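Local coordinates for protein AxyAgu115A (Amphibacillus xylanus NBRC 15112, PDB 6NPS) that acts as a family GH115 alpha-glucuronidase, a glycoside hydrolase that probably removes glucuronic acid side groups from arabinoglucuronoxylan in coordination with alpha-arabinofuranosidases, at residues N211-M217 with V240-H246; F193-Y198 with A216-F222; T6-E10 with R149-F153. The protein carries 3 engineered substitutions. All coordinates share one frame. Residue numbers count along the deposited sequence, not the author numbering.

Interaction 1 of 3, residues N211-M217 with V240-H246; sequences NYLWPAM and VIMGASH
Three backbone hydrogen bonds join these parallel strands: I241 N to N211 O (2.8 Å), L213 N to I241 O (3.1 Å) and G243 N to L213 O (2.8 Å). Y212 thus pairs with I241 (CA-CA 4.7 Å) and L213 with M242 (5.2 Å). Y212 (chi1 t) and W214 (chi1 m) meet where W214 NE1 donates to Y212 OH (2.9 Å); a water lies 2.7 Å from Y212 OH and accepts from A244 N (3.2 Å). G243 suits its place, since a CB there would clash with Y212 OH. The strands and helix 230-238 between them form a beta-alpha-beta unit of the TIM barrel. Y212 reaches L446 and I448 on strand 446-450, whereas L213 and V240 face helix 195-207. On that helix side flexible M242 puts CE 4.0 Å from L213 CD2 and 3.6 Å from P215 CD. S245 CA makes a CH-pi contact over the six-membered ring of W214, 3.6 Å from its centroid, and M217 CE comes within 3.1 Å of S245 OG, itself hydrogen-bonded to E248.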
ATOM      1  N   ASN A 211      30.339 -39.495  11.128  1.00 28.23           N
ATOM      2  CA  ASN A 211      31.094 -40.434  10.306  1.00 28.46           C
ATOM      3  C   ASN A 211      30.680 -40.416   8.834  1.00 30.41           C
ATOM      4  O   ASN A 211      31.207 -41.223   8.063  1.00 31.22           O
ATOM      5  CB  ASN A 211      30.984 -41.900  10.858  1.00 28.99           C
ATOM      6  CG  ASN A 211      29.533 -42.440  10.862  1.00 30.04           C
ATOM      7  OD1 ASN A 211      28.619 -41.782  10.376  1.00 31.52           O
ATOM      8  ND2 ASN A 211      29.332 -43.656  11.402  1.00 27.19           N
ATOM      9  N   TYR A 212      29.806 -39.503   8.401  1.00 31.54           N
ATOM     10  CA  TYR A 212      29.197 -39.593   7.079  1.00 33.12           C
ATOM     11  C   TYR A 212      29.091 -38.192   6.486  1.00 31.88           C
ATOM     12  O   TYR A 212      28.727 -37.260   7.195  1.00 29.70           O
ATOM     13  CB  TYR A 212      27.805 -40.241   7.197  1.00 31.58           C
ATOM     14  CG  TYR A 212      26.978 -40.451   5.915  1.00 34.69           C
ATOM     15  CD1 TYR A 212      25.705 -39.905   5.803  1.00 34.66           C
ATOM     16  CD2 TYR A 212      27.437 -41.281   4.876  1.00 31.51           C
ATOM     17  CE1 TYR A 212      24.927 -40.109   4.698  1.00 32.91           C
ATOM     18  CE2 TYR A 212      26.648 -41.474   3.728  1.00 29.66           C
ATOM     19  CZ  TYR A 212      25.394 -40.916   3.666  1.00 33.87           C
ATOM     20  OH  TYR A 212      24.598 -41.098   2.560  1.00 36.41           O
ATOM     21  N   LEU A 213      29.398 -38.046   5.196  1.00 29.40           N
ATOM     22  CA  LEU A 213      29.429 -36.725   4.560  1.00 30.32           C
ATOM     23  C   LEU A 213      28.833 -36.782   3.152  1.00 32.43           C
ATOM     24  O   LEU A 213      29.146 -37.710   2.394  1.00 31.43           O
ATOM     25  CB  LEU A 213      30.891 -36.230   4.484  1.00 29.18           C
ATOM     26  CG  LEU A 213      31.161 -34.904   3.770  1.00 35.55           C
ATOM     27  CD1 LEU A 213      30.651 -33.733   4.604  1.00 34.57           C
ATOM     28  CD2 LEU A 213      32.657 -34.764   3.520  1.00 37.48           C
ATOM     29  N   TRP A 214      27.979 -35.802   2.811  1.00 33.85           N
ATOM     30  CA  TRP A 214      27.713 -35.459   1.425  1.00 31.61           C
ATOM     31  C   TRP A 214      28.532 -34.220   1.085  1.00 33.65           C
ATOM     32  O   TRP A 214      28.351 -33.160   1.721  1.00 30.85           O
ATOM     33  CB  TRP A 214      26.233 -35.175   1.159  1.00 31.76           C
ATOM     34  CG  TRP A 214      25.247 -36.315   1.315  1.00 32.51           C
ATOM     35  CD1 TRP A 214      25.518 -37.634   1.626  1.00 30.29           C
ATOM     36  CD2 TRP A 214      23.825 -36.213   1.185  1.00 31.97           C
ATOM     37  NE1 TRP A 214      24.332 -38.337   1.715  1.00 30.38           N
ATOM     38  CE2 TRP A 214      23.287 -37.492   1.449  1.00 33.23           C
ATOM     39  CE3 TRP A 214      22.944 -35.142   0.901  1.00 31.04           C
ATOM     40  CZ2 TRP A 214      21.907 -37.742   1.440  1.00 38.18           C
ATOM     41  CZ3 TRP A 214      21.581 -35.382   0.906  1.00 33.94           C
ATOM     42  CH2 TRP A 214      21.072 -36.676   1.181  1.00 38.31           C
ATOM     43  N   PRO A 215      29.417 -34.293   0.109  1.00 31.07           N
ATOM     44  CA  PRO A 215      30.292 -33.159  -0.197  1.00 35.54           C
ATOM     45  C   PRO A 215      29.602 -32.131  -1.071  1.00 32.49           C
ATOM     46  O   PRO A 215      28.476 -32.311  -1.552  1.00 32.43           O
ATOM     47  CB  PRO A 215      31.444 -33.808  -0.953  1.00 33.72           C
ATOM     48  CG  PRO A 215      30.768 -34.933  -1.699  1.00 32.78           C
ATOM     49  CD  PRO A 215      29.671 -35.447  -0.780  1.00 29.04           C
ATOM     50  N   ALA A 216      30.296 -31.009  -1.243  1.00 31.54           N
ATOM     51  CA  ALA A 216      29.803 -29.985  -2.153  1.00 35.91           C
ATOM     52  C   ALA A 216      29.729 -30.541  -3.572  1.00 38.35           C
ATOM     53  O   ALA A 216      30.575 -31.350  -3.991  1.00 35.26           O
ATOM     54  CB  ALA A 216      30.710 -28.755  -2.104  1.00 37.31           C
ATOM     55  N   MET A 217      28.683 -30.139  -4.291  1.00 37.66           N
ATOM     56  CA  MET A 217      28.350 -30.755  -5.560  1.00 42.57           C
ATOM     57  C   MET A 217      27.797 -29.785  -6.590  1.00 47.66           C
ATOM     58  O   MET A 217      27.482 -30.227  -7.698  1.00 48.12           O
ATOM     59  CB  MET A 217      27.327 -31.888  -5.362  1.00 50.35           C
ATOM     60  CG  MET A 217      26.152 -31.433  -4.510  1.00 62.84           C
ATOM     61  SD  MET A 217      24.610 -30.942  -5.331  1.00 70.74           S
ATOM     62  CE  MET A 217      23.678 -32.455  -5.114  1.00 82.92           C
ATOM     63  N   VAL A 240      36.045 -41.355   7.040  1.00 36.65           N
ATOM     64  CA  VAL A 240      34.840 -40.591   6.734  1.00 32.58           C
ATOM     65  C   VAL A 240      34.116 -41.322   5.605  1.00 37.21           C
ATOM     66  O   VAL A 240      34.643 -41.441   4.499  1.00 37.83           O
ATOM     67  CB  VAL A 240      35.175 -39.148   6.345  1.00 35.53           C
ATOM     68  CG1 VAL A 240      33.914 -38.399   5.838  1.00 33.82           C
ATOM     69  CG2 VAL A 240      35.822 -38.431   7.531  1.00 33.97           C
ATOM     70  N   ILE A 241      32.916 -41.827   5.887  1.00 36.10           N
ATOM     71  CA  ILE A 241      32.124 -42.578   4.913  1.00 31.79           C
ATOM     72  C   ILE A 241      31.498 -41.575   3.954  1.00 32.61           C
ATOM     73  O   ILE A 241      30.782 -40.659   4.377  1.00 33.29           O
ATOM     74  CB  ILE A 241      31.036 -43.406   5.619  1.00 36.51           C
ATOM     75  CG1 ILE A 241      31.624 -44.281   6.749  1.00 39.73           C
ATOM     76  CG2 ILE A 241      30.273 -44.246   4.661  1.00 35.36           C
ATOM     77  CD1 ILE A 241      30.550 -44.762   7.740  1.00 41.23           C
ATOM     78  N   MET A 242      31.758 -41.725   2.667  1.00 32.91           N
ATOM     79  CA  MET A 242      31.223 -40.744   1.728  1.00 33.80           C
ATOM     80  C   MET A 242      29.819 -41.154   1.299  1.00 36.49           C
ATOM     81  O   MET A 242      29.508 -42.338   1.174  1.00 36.20           O
ATOM     82  CB  MET A 242      32.145 -40.597   0.509  1.00 33.79           C
ATOM     83  CG  MET A 242      33.511 -39.944   0.828  1.00 34.41           C
ATOM     84  SD  MET A 242      33.332 -38.378   1.780  1.00 35.90           S
ATOM     85  CE  MET A 242      32.339 -37.418   0.599  1.00 34.37           C
ATOM     86  N   GLY A 243      28.955 -40.164   1.085  1.00 33.55           N
ATOM     87  CA  GLY A 243      27.690 -40.469   0.434  1.00 30.02           C
ATOM     88  C   GLY A 243      27.348 -39.435  -0.619  1.00 32.07           C
ATOM     89  O   GLY A 243      28.155 -38.562  -0.963  1.00 32.92           O
ATOM     90  N   ALA A 244      26.111 -39.491  -1.093  1.00 34.99           N
ATOM     91  CA  ALA A 244      25.710 -38.610  -2.166  1.00 37.77           C
ATOM     92  C   ALA A 244      24.236 -38.312  -2.024  1.00 36.82           C
ATOM     93  O   ALA A 244      23.466 -39.110  -1.475  1.00 37.39           O
ATOM     94  CB  ALA A 244      26.010 -39.249  -3.555  1.00 37.49           C
ATOM     95  N   SER A 245      23.835 -37.159  -2.550  1.00 38.53           N
ATOM     96  CA  SER A 245      22.465 -36.741  -2.388  1.00 44.53           C
ATOM     97  C   SER A 245      21.540 -37.615  -3.227  1.00 46.88           C
ATOM     98  O   SER A 245      21.961 -38.463  -4.026  1.00 41.17           O
ATOM     99  CB  SER A 245      22.311 -35.264  -2.741  1.00 45.49           C
ATOM    100  OG  SER A 245      22.294 -35.085  -4.155  1.00 46.95           O
ATOM    101  N   HIS A 246      20.251 -37.320  -3.053  1.00 50.77           N
ATOM    102  CA  HIS A 246      19.134 -38.068  -3.613  1.00 50.54           C
ATOM    103  C   HIS A 246      19.199 -38.230  -5.124  1.00 50.08           C
ATOM    104  O   HIS A 246      18.598 -39.171  -5.651  1.00 57.97           O
ATOM    105  CB  HIS A 246      17.835 -37.347  -3.231  1.00 56.92           C
ATOM    106  CG  HIS A 246      17.979 -35.858  -3.150  1.00 60.78           C
ATOM    107  ND1 HIS A 246      17.815 -35.038  -4.248  1.00 61.10           N
ATOM    108  CD2 HIS A 246      18.283 -35.039  -2.109  1.00 60.39           C
ATOM    109  CE1 HIS A 246      18.004 -33.780  -3.890  1.00 62.55           C
ATOM    110  NE2 HIS A 246      18.279 -33.751  -2.595  1.00 61.17           N
TER
HETATM  111  O   HOH W   1      24.888 -42.172   0.076  1.00 36.21           O

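Interaction 2 of 3, residues F193-Y198 with A216-F222; sequences FNAEMY and AMWSARF
Two aromatic side chains reach out from F193-Y198 and are met by the curled, irregular loop 216-222, with F193 and A220 nearest in backbone (CA-CA 6.7 Å). F193 (chi1 m) points toward the loop, and the small methyls of A216 and A220 receive it: A220 CB sits over one ring face, 4.2 Å from the centroid in a CH-pi contact, while A216 CB lies 4.0 Å from F193 CD2. The short alanine side chains let the loop close on the ring, A220 CB coming to 3.8 Å from F193 CD1. S219 lies at the margin, its OG 4.4 Å from F193 CE1. Helix 195-207 starts here: N194 is its N-cap (chi1 p), OD1 accepting from M197 N at 3.0 Å, and one turn on Y198 also points toward the loop. In the TIM barrel this loop follows strand 212-214 at its C-terminal end, the end where active sites of this fold lie; a glycerol, probably from the crystallisation liquor, lies about 4 Å from the S219 side chain, consistent with a pocket nearby. F222 (chi1 t) turns its edge onto the face of Y198, a T-shaped pair with centroids 4.9 Å apart and planes at 85°. At the tip of its own ring, Y198 OH accepts from A216 N (3.1 Å) and lies 2.6 Å from a water that donates to A216 O (2.7 Å).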
ATOM      1  N   PHE A 193      37.876 -26.747  -4.032  1.00 41.72           N
ATOM      2  CA  PHE A 193      37.267 -27.815  -3.237  1.00 40.35           C
ATOM      3  C   PHE A 193      38.168 -29.057  -3.241  1.00 41.92           C
ATOM      4  O   PHE A 193      37.778 -30.150  -3.666  1.00 36.38           O
ATOM      5  CB  PHE A 193      35.874 -28.143  -3.756  1.00 46.08           C
ATOM      6  CG  PHE A 193      34.914 -26.962  -3.755  1.00 55.27           C
ATOM      7  CD1 PHE A 193      34.837 -26.109  -4.851  1.00 59.35           C
ATOM      8  CD2 PHE A 193      34.073 -26.747  -2.677  1.00 56.41           C
ATOM      9  CE1 PHE A 193      33.936 -25.047  -4.859  1.00 64.13           C
ATOM     10  CE2 PHE A 193      33.179 -25.684  -2.674  1.00 60.53           C
ATOM     11  CZ  PHE A 193      33.109 -24.832  -3.768  1.00 60.01           C
ATOM     12  N   ASN A 194      39.396 -28.865  -2.754  1.00 42.83           N
ATOM     13  CA  ASN A 194      40.461 -29.850  -2.862  1.00 42.58           C
ATOM     14  C   ASN A 194      40.734 -30.488  -1.506  1.00 41.66           C
ATOM     15  O   ASN A 194      40.080 -30.195  -0.501  1.00 38.57           O
ATOM     16  CB  ASN A 194      41.729 -29.196  -3.418  1.00 45.93           C
ATOM     17  CG  ASN A 194      42.156 -27.983  -2.605  1.00 45.31           C
ATOM     18  OD1 ASN A 194      41.975 -27.958  -1.375  1.00 43.42           O
ATOM     19  ND2 ASN A 194      42.716 -26.959  -3.283  1.00 46.74           N
ATOM     20  N   ALA A 195      41.735 -31.371  -1.482  1.00 40.21           N
ATOM     21  CA  ALA A 195      42.015 -32.142  -0.272  1.00 36.01           C
ATOM     22  C   ALA A 195      42.474 -31.257   0.872  1.00 38.67           C
ATOM     23  O   ALA A 195      42.279 -31.606   2.040  1.00 38.06           O
ATOM     24  CB  ALA A 195      43.090 -33.186  -0.571  1.00 32.53           C
ATOM     25  N   GLU A 196      43.134 -30.142   0.556  1.00 43.27           N
ATOM     26  CA  GLU A 196      43.590 -29.225   1.599  1.00 50.94           C
ATOM     27  C   GLU A 196      42.404 -28.634   2.343  1.00 46.12           C
ATOM     28  O   GLU A 196      42.388 -28.572   3.583  1.00 43.44           O
ATOM     29  CB  GLU A 196      44.439 -28.114   0.982  1.00 63.13           C
ATOM     30  CG  GLU A 196      45.888 -28.516   0.632  1.00 81.52           C
ATOM     31  CD  GLU A 196      46.007 -29.875  -0.082  1.00 94.75           C
ATOM     32  OE1 GLU A 196      45.438 -30.046  -1.186  1.00 98.38           O
ATOM     33  OE2 GLU A 196      46.671 -30.780   0.473  1.00 97.90           O
ATOM     34  N   MET A 197      41.392 -28.209   1.597  1.00 41.44           N
ATOM     35  CA  MET A 197      40.176 -27.722   2.219  1.00 41.00           C
ATOM     36  C   MET A 197      39.441 -28.847   2.948  1.00 38.89           C
ATOM     37  O   MET A 197      39.054 -28.686   4.113  1.00 36.51           O
ATOM     38  CB  MET A 197      39.304 -27.063   1.154  1.00 45.64           C
ATOM     39  CG  MET A 197      38.052 -26.397   1.714  1.00 48.74           C
ATOM     40  SD  MET A 197      36.714 -27.598   1.720  1.00 56.98           S
ATOM     41  CE  MET A 197      36.066 -27.361   0.063  1.00 57.67           C
ATOM     42  N   TYR A 198      39.298 -30.024   2.306  1.00 37.39           N
ATOM     43  CA  TYR A 198      38.451 -31.065   2.883  1.00 36.07           C
ATOM     44  C   TYR A 198      39.044 -31.656   4.146  1.00 36.67           C
ATOM     45  O   TYR A 198      38.300 -32.223   4.949  1.00 38.41           O
ATOM     46  CB  TYR A 198      38.172 -32.204   1.869  1.00 32.62           C
ATOM     47  CG  TYR A 198      36.873 -31.905   1.108  1.00 35.10           C
ATOM     48  CD1 TYR A 198      35.643 -31.947   1.767  1.00 36.27           C
ATOM     49  CD2 TYR A 198      36.894 -31.556  -0.225  1.00 30.92           C
ATOM     50  CE1 TYR A 198      34.460 -31.639   1.119  1.00 35.86           C
ATOM     51  CE2 TYR A 198      35.720 -31.260  -0.912  1.00 35.38           C
ATOM     52  CZ  TYR A 198      34.499 -31.296  -0.224  1.00 38.75           C
ATOM     53  OH  TYR A 198      33.326 -31.011  -0.867  1.00 36.13           O
ATOM     54  N   ALA A 216      30.296 -31.009  -1.243  1.00 31.54           N
ATOM     55  CA  ALA A 216      29.803 -29.985  -2.153  1.00 35.91           C
ATOM     56  C   ALA A 216      29.729 -30.541  -3.572  1.00 38.35           C
ATOM     57  O   ALA A 216      30.575 -31.350  -3.991  1.00 35.26           O
ATOM     58  CB  ALA A 216      30.710 -28.755  -2.104  1.00 37.31           C
ATOM     59  N   MET A 217      28.683 -30.139  -4.291  1.00 37.66           N
ATOM     60  CA  MET A 217      28.350 -30.755  -5.560  1.00 42.57           C
ATOM     61  C   MET A 217      27.797 -29.785  -6.590  1.00 47.66           C
ATOM     62  O   MET A 217      27.482 -30.227  -7.698  1.00 48.12           O
ATOM     63  CB  MET A 217      27.327 -31.888  -5.362  1.00 50.35           C
ATOM     64  CG  MET A 217      26.152 -31.433  -4.510  1.00 62.84           C
ATOM     65  SD  MET A 217      24.610 -30.942  -5.331  1.00 70.74           S
ATOM     66  CE  MET A 217      23.678 -32.455  -5.114  1.00 82.92           C
ATOM     67  N   TRP A 218      27.671 -28.491  -6.287  1.00 47.06           N
ATOM     68  CA  TRP A 218      27.046 -27.610  -7.275  1.00 53.94           C
ATOM     69  C   TRP A 218      27.991 -27.280  -8.425  1.00 57.17           C
ATOM     70  O   TRP A 218      27.631 -27.457  -9.598  1.00 63.99           O
ATOM     71  CB  TRP A 218      26.516 -26.329  -6.624  1.00 63.89           C
ATOM     72  CG  TRP A 218      25.105 -26.526  -6.170  1.00 84.61           C
ATOM     73  CD1 TRP A 218      24.414 -27.705  -6.158  1.00 91.13           C
ATOM     74  CD2 TRP A 218      24.205 -25.531  -5.664  1.00 99.26           C
ATOM     75  NE1 TRP A 218      23.149 -27.514  -5.666  1.00 97.34           N
ATOM     76  CE2 TRP A 218      22.989 -26.188  -5.359  1.00102.22           C
ATOM     77  CE3 TRP A 218      24.304 -24.149  -5.438  1.00101.40           C
ATOM     78  CZ2 TRP A 218      21.883 -25.510  -4.841  1.00104.24           C
ATOM     79  CZ3 TRP A 218      23.207 -23.483  -4.922  1.00102.64           C
ATOM     80  CH2 TRP A 218      22.014 -24.164  -4.629  1.00104.61           C
ATOM     81  N   SER A 219      29.176 -26.744  -8.125  1.00 54.33           N
ATOM     82  CA  SER A 219      30.202 -26.481  -9.137  1.00 59.53           C
ATOM     83  C   SER A 219      31.513 -27.154  -8.737  1.00 62.96           C
ATOM     84  O   SER A 219      32.611 -26.574  -8.811  1.00 66.78           O
ATOM     85  CB  SER A 219      30.409 -24.986  -9.352  1.00 71.87           C
ATOM     86  OG  SER A 219      31.366 -24.491  -8.433  1.00 80.24           O
ATOM     87  N   ALA A 220      31.388 -28.382  -8.257  1.00 51.64           N
ATOM     88  CA  ALA A 220      32.504 -29.143  -7.731  1.00 47.23           C
ATOM     89  C   ALA A 220      32.255 -30.602  -8.059  1.00 43.53           C
ATOM     90  O   ALA A 220      31.105 -31.033  -8.188  1.00 43.57           O
ATOM     91  CB  ALA A 220      32.646 -28.964  -6.212  1.00 48.35           C
ATOM     92  N   ARG A 221      33.340 -31.365  -8.169  1.00 41.22           N
ATOM     93  CA  ARG A 221      33.265 -32.811  -8.362  1.00 36.20           C
ATOM     94  C   ARG A 221      34.215 -33.415  -7.338  1.00 36.54           C
ATOM     95  O   ARG A 221      35.438 -33.382  -7.534  1.00 36.00           O
ATOM     96  CB  ARG A 221      33.668 -33.209  -9.784  1.00 40.74           C
ATOM     97  CG  ARG A 221      32.633 -32.834 -10.816  1.00 39.11           C
ATOM     98  CD  ARG A 221      33.162 -33.091 -12.225  1.00 43.52           C
ATOM     99  NE  ARG A 221      34.291 -32.227 -12.560  1.00 49.32           N
ATOM    100  CZ  ARG A 221      35.213 -32.505 -13.485  1.00 52.22           C
ATOM    101  NH1 ARG A 221      35.139 -33.624 -14.196  1.00 51.57           N
ATOM    102  NH2 ARG A 221      36.208 -31.661 -13.712  1.00 57.13           N
ATOM    103  N   PHE A 222      33.633 -33.957  -6.273  1.00 31.48           N
ATOM    104  CA  PHE A 222      34.419 -34.433  -5.154  1.00 31.27           C
ATOM    105  C   PHE A 222      35.397 -35.504  -5.617  1.00 35.71           C
ATOM    106  O   PHE A 222      36.550 -35.514  -5.178  1.00 38.33           O
ATOM    107  CB  PHE A 222      33.488 -34.953  -4.080  1.00 29.46           C
ATOM    108  CG  PHE A 222      34.189 -35.451  -2.834  1.00 31.36           C
ATOM    109  CD1 PHE A 222      34.609 -34.573  -1.844  1.00 30.93           C
ATOM    110  CD2 PHE A 222      34.433 -36.823  -2.671  1.00 32.42           C
ATOM    111  CE1 PHE A 222      35.217 -35.086  -0.657  1.00 34.04           C
ATOM    112  CE2 PHE A 222      35.074 -37.320  -1.546  1.00 31.46           C
ATOM    113  CZ  PHE A 222      35.438 -36.450  -0.517  1.00 31.87           C
TER
HETATM  114  O   HOH W   2      33.238 -31.325  -3.406  1.00 36.17           O

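Interaction 3 of 3, residues T6-E10 with R149-F153; sequences TLNQE and RKESF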
ATOM      1  N   THR A   6      49.922 -38.218  34.987  1.00 50.38           N
ATOM      2  CA  THR A   6      50.153 -36.783  34.965  1.00 53.81           C
ATOM      3  C   THR A   6      50.778 -36.372  33.641  1.00 57.94           C
ATOM      4  O   THR A   6      51.641 -37.075  33.109  1.00 55.17           O
ATOM      5  CB  THR A   6      51.074 -36.364  36.103  1.00 59.85           C
ATOM      6  OG1 THR A   6      50.444 -36.664  37.352  1.00 63.85           O
ATOM      7  CG2 THR A   6      51.381 -34.864  36.028  1.00 60.18           C
ATOM      8  N   LEU A   7      50.343 -35.229  33.118  1.00 51.97           N
ATOM      9  CA  LEU A   7      51.037 -34.560  32.032  1.00 49.65           C
ATOM     10  C   LEU A   7      51.262 -33.114  32.451  1.00 50.25           C
ATOM     11  O   LEU A   7      50.322 -32.448  32.905  1.00 44.80           O
ATOM     12  CB  LEU A   7      50.225 -34.642  30.745  1.00 55.05           C
ATOM     13  CG  LEU A   7      50.811 -33.936  29.515  1.00 62.89           C
ATOM     14  CD1 LEU A   7      52.302 -34.279  29.303  1.00 64.14           C
ATOM     15  CD2 LEU A   7      50.000 -34.304  28.278  1.00 62.36           C
ATOM     16  N   ASN A   8      52.500 -32.633  32.353  1.00 46.49           N
ATOM     17  CA  ASN A   8      52.723 -31.225  32.657  1.00 48.21           C
ATOM     18  C   ASN A   8      53.799 -30.668  31.734  1.00 47.66           C
ATOM     19  O   ASN A   8      54.413 -31.399  30.947  1.00 47.69           O
ATOM     20  CB  ASN A   8      53.053 -31.001  34.150  1.00 49.09           C
ATOM     21  CG  ASN A   8      54.359 -31.635  34.585  1.00 56.34           C
ATOM     22  OD1 ASN A   8      55.378 -31.531  33.905  1.00 56.65           O
ATOM     23  ND2 ASN A   8      54.344 -32.268  35.767  1.00 59.46           N
ATOM     24  N   GLN A   9      53.990 -29.347  31.820  1.00 47.25           N
ATOM     25  CA  GLN A   9      54.926 -28.653  30.940  1.00 50.78           C
ATOM     26  C   GLN A   9      56.344 -29.195  31.069  1.00 51.85           C
ATOM     27  O   GLN A   9      57.059 -29.308  30.065  1.00 52.36           O
ATOM     28  CB  GLN A   9      54.935 -27.157  31.247  1.00 49.08           C
ATOM     29  CG  GLN A   9      53.700 -26.413  30.918  1.00 52.37           C
ATOM     30  CD  GLN A   9      53.866 -24.952  31.259  1.00 60.88           C
ATOM     31  OE1 GLN A   9      54.508 -24.614  32.258  1.00 60.55           O
ATOM     32  NE2 GLN A   9      53.313 -24.077  30.428  1.00 60.81           N
ATOM     33  N   GLU A  10      56.795 -29.454  32.304  1.00 49.39           N
ATOM     34  CA  GLU A  10      58.133 -30.009  32.517  1.00 59.09           C
ATOM     35  C   GLU A  10      58.339 -31.282  31.701  1.00 57.25           C
ATOM     36  O   GLU A  10      59.426 -31.519  31.159  1.00 57.64           O
ATOM     37  CB  GLU A  10      58.358 -30.316  33.996  1.00 69.24           C
ATOM     38  CG  GLU A  10      57.958 -29.212  34.949  1.00 86.76           C
ATOM     39  CD  GLU A  10      58.948 -28.054  34.999  1.00100.19           C
ATOM     40  OE1 GLU A  10      59.067 -27.434  36.080  1.00105.18           O
ATOM     41  OE2 GLU A  10      59.593 -27.751  33.969  1.00103.56           O
ATOM     42  N   ARG A 149      44.897 -22.428  28.584  1.00 43.49           N
ATOM     43  CA  ARG A 149      46.230 -22.933  28.900  1.00 44.32           C
ATOM     44  C   ARG A 149      46.241 -23.683  30.239  1.00 47.90           C
ATOM     45  O   ARG A 149      45.520 -23.326  31.176  1.00 46.98           O
ATOM     46  CB  ARG A 149      47.229 -21.770  28.930  1.00 45.20           C
ATOM     47  CG  ARG A 149      47.403 -21.126  27.560  1.00 49.44           C
ATOM     48  CD  ARG A 149      48.196 -22.059  26.603  1.00 51.26           C
ATOM     49  NE  ARG A 149      49.471 -22.404  27.215  1.00 55.54           N
ATOM     50  CZ  ARG A 149      50.600 -21.729  27.020  1.00 58.90           C
ATOM     51  NH1 ARG A 149      50.624 -20.687  26.194  1.00 61.97           N
ATOM     52  NH2 ARG A 149      51.707 -22.101  27.648  1.00 62.64           N
ATOM     53  N   LYS A 150      47.057 -24.746  30.315  1.00 44.74           N
ATOM     54  CA  LYS A 150      47.241 -25.555  31.517  1.00 46.20           C
ATOM     55  C   LYS A 150      48.728 -25.716  31.799  1.00 45.12           C
ATOM     56  O   LYS A 150      49.541 -25.847  30.882  1.00 46.70           O
ATOM     57  CB  LYS A 150      46.674 -26.987  31.375  1.00 49.15           C
ATOM     58  CG  LYS A 150      45.180 -27.218  31.505  1.00 49.89           C
ATOM     59  CD  LYS A 150      44.928 -28.659  31.090  1.00 54.33           C
ATOM     60  CE  LYS A 150      43.681 -29.238  31.685  1.00 61.62           C
ATOM     61  NZ  LYS A 150      42.530 -28.349  31.417  1.00 65.48           N
ATOM     62  N   GLU A 151      49.081 -25.758  33.077  1.00 45.28           N
ATOM     63  CA  GLU A 151      50.425 -26.191  33.440  1.00 45.77           C
ATOM     64  C   GLU A 151      50.497 -27.699  33.663  1.00 45.45           C
ATOM     65  O   GLU A 151      51.557 -28.301  33.436  1.00 46.22           O
ATOM     66  CB  GLU A 151      50.906 -25.453  34.691  1.00 48.88           C
ATOM     67  CG  GLU A 151      51.180 -23.992  34.431  1.00 61.20           C
ATOM     68  CD  GLU A 151      52.216 -23.390  35.385  1.00 72.37           C
ATOM     69  OE1 GLU A 151      52.337 -23.879  36.536  1.00 74.06           O
ATOM     70  OE2 GLU A 151      52.912 -22.433  34.966  1.00 73.31           O
ATOM     71  N   SER A 152      49.385 -28.323  34.048  1.00 40.74           N
ATOM     72  CA  SER A 152      49.387 -29.731  34.433  1.00 40.64           C
ATOM     73  C   SER A 152      47.972 -30.280  34.341  1.00 43.37           C
ATOM     74  O   SER A 152      46.989 -29.542  34.423  1.00 45.23           O
ATOM     75  CB  SER A 152      49.922 -29.921  35.863  1.00 62.62           C
ATOM     76  OG  SER A 152      50.130 -31.302  36.137  1.00 69.34           O
ATOM     77  N   PHE A 153      47.894 -31.597  34.177  1.00 44.02           N
ATOM     78  CA  PHE A 153      46.667 -32.340  33.904  1.00 45.74           C
ATOM     79  C   PHE A 153      46.833 -33.688  34.586  1.00 45.34           C
ATOM     80  O   PHE A 153      47.931 -34.251  34.563  1.00 44.35           O
ATOM     81  CB  PHE A 153      46.455 -32.499  32.392  1.00 48.57           C
ATOM     82  CG  PHE A 153      45.452 -33.553  32.005  1.00 51.13           C
ATOM     83  CD1 PHE A 153      44.095 -33.291  32.083  1.00 51.78           C
ATOM     84  CD2 PHE A 153      45.869 -34.793  31.532  1.00 56.59           C
ATOM     85  CE1 PHE A 153      43.168 -34.239  31.741  1.00 51.44           C
ATOM     86  CE2 PHE A 153      44.942 -35.762  31.167  1.00 59.71           C
ATOM     87  CZ  PHE A 153      43.588 -35.478  31.271  1.00 58.17           C
TER
HETATM   88  O   HOH W   3      52.595 -21.397  31.693  1.00 66.40           O
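T6 enters as an extended strand residue, its CA 3.4 Å from F153 O in a CA-H...O contact and its CG2 3.8 Å from S152 OG. L7 forms the hydrogen-bonded antiparallel pair with F153: L7 N donates to F153 O (3.0 Å) and F153 N to L7 O (2.9 Å), while S152 OG adds a weak bond to L7 O (3.4 Å). N8, in the non-hydrogen-bonded pair with S152, packs CB 3.2 Å from E151 O. Asparagine suits this last strand position because it is also the N-cap of the short, weakly bonded helical turn that follows, OD1 accepting from M11 N. Q9 N then donates to E151 O (3.1 Å), and its long, flexible side chain carries NE2 to F47 O and to a water (3.0 Å) weakly bonded to E151 OE2 (3.4 Å). E10 no longer touches 149-153. The result is a two-stranded antiparallel sheet whose apolar face, L7 and F153, lies against F47 at the end of helix 30-47.

Interactions 1 and 2 belong to one region of the TIM barrel. They share A216 and M217, and they touch where P215 CB meets Y198 OH (3.4 Å) and M242 CE meets F222 CZ (3.4 Å). Interaction 1 is wholly buried and relies on parallel backbone pairing backed by large side chains; interaction 2 has no strand pairing and joins a helix start to a loop through aromatic and alanine contacts and a tyrosine hydroxyl that meets the loop backbone, with S219 exposed at its margin. Interaction 3 lies apart, its centre about 39 Å from both other centres, near the chain's N-terminus. It again pairs strands, but antiparallel and only partly buried, so polar and charged residues line much of it.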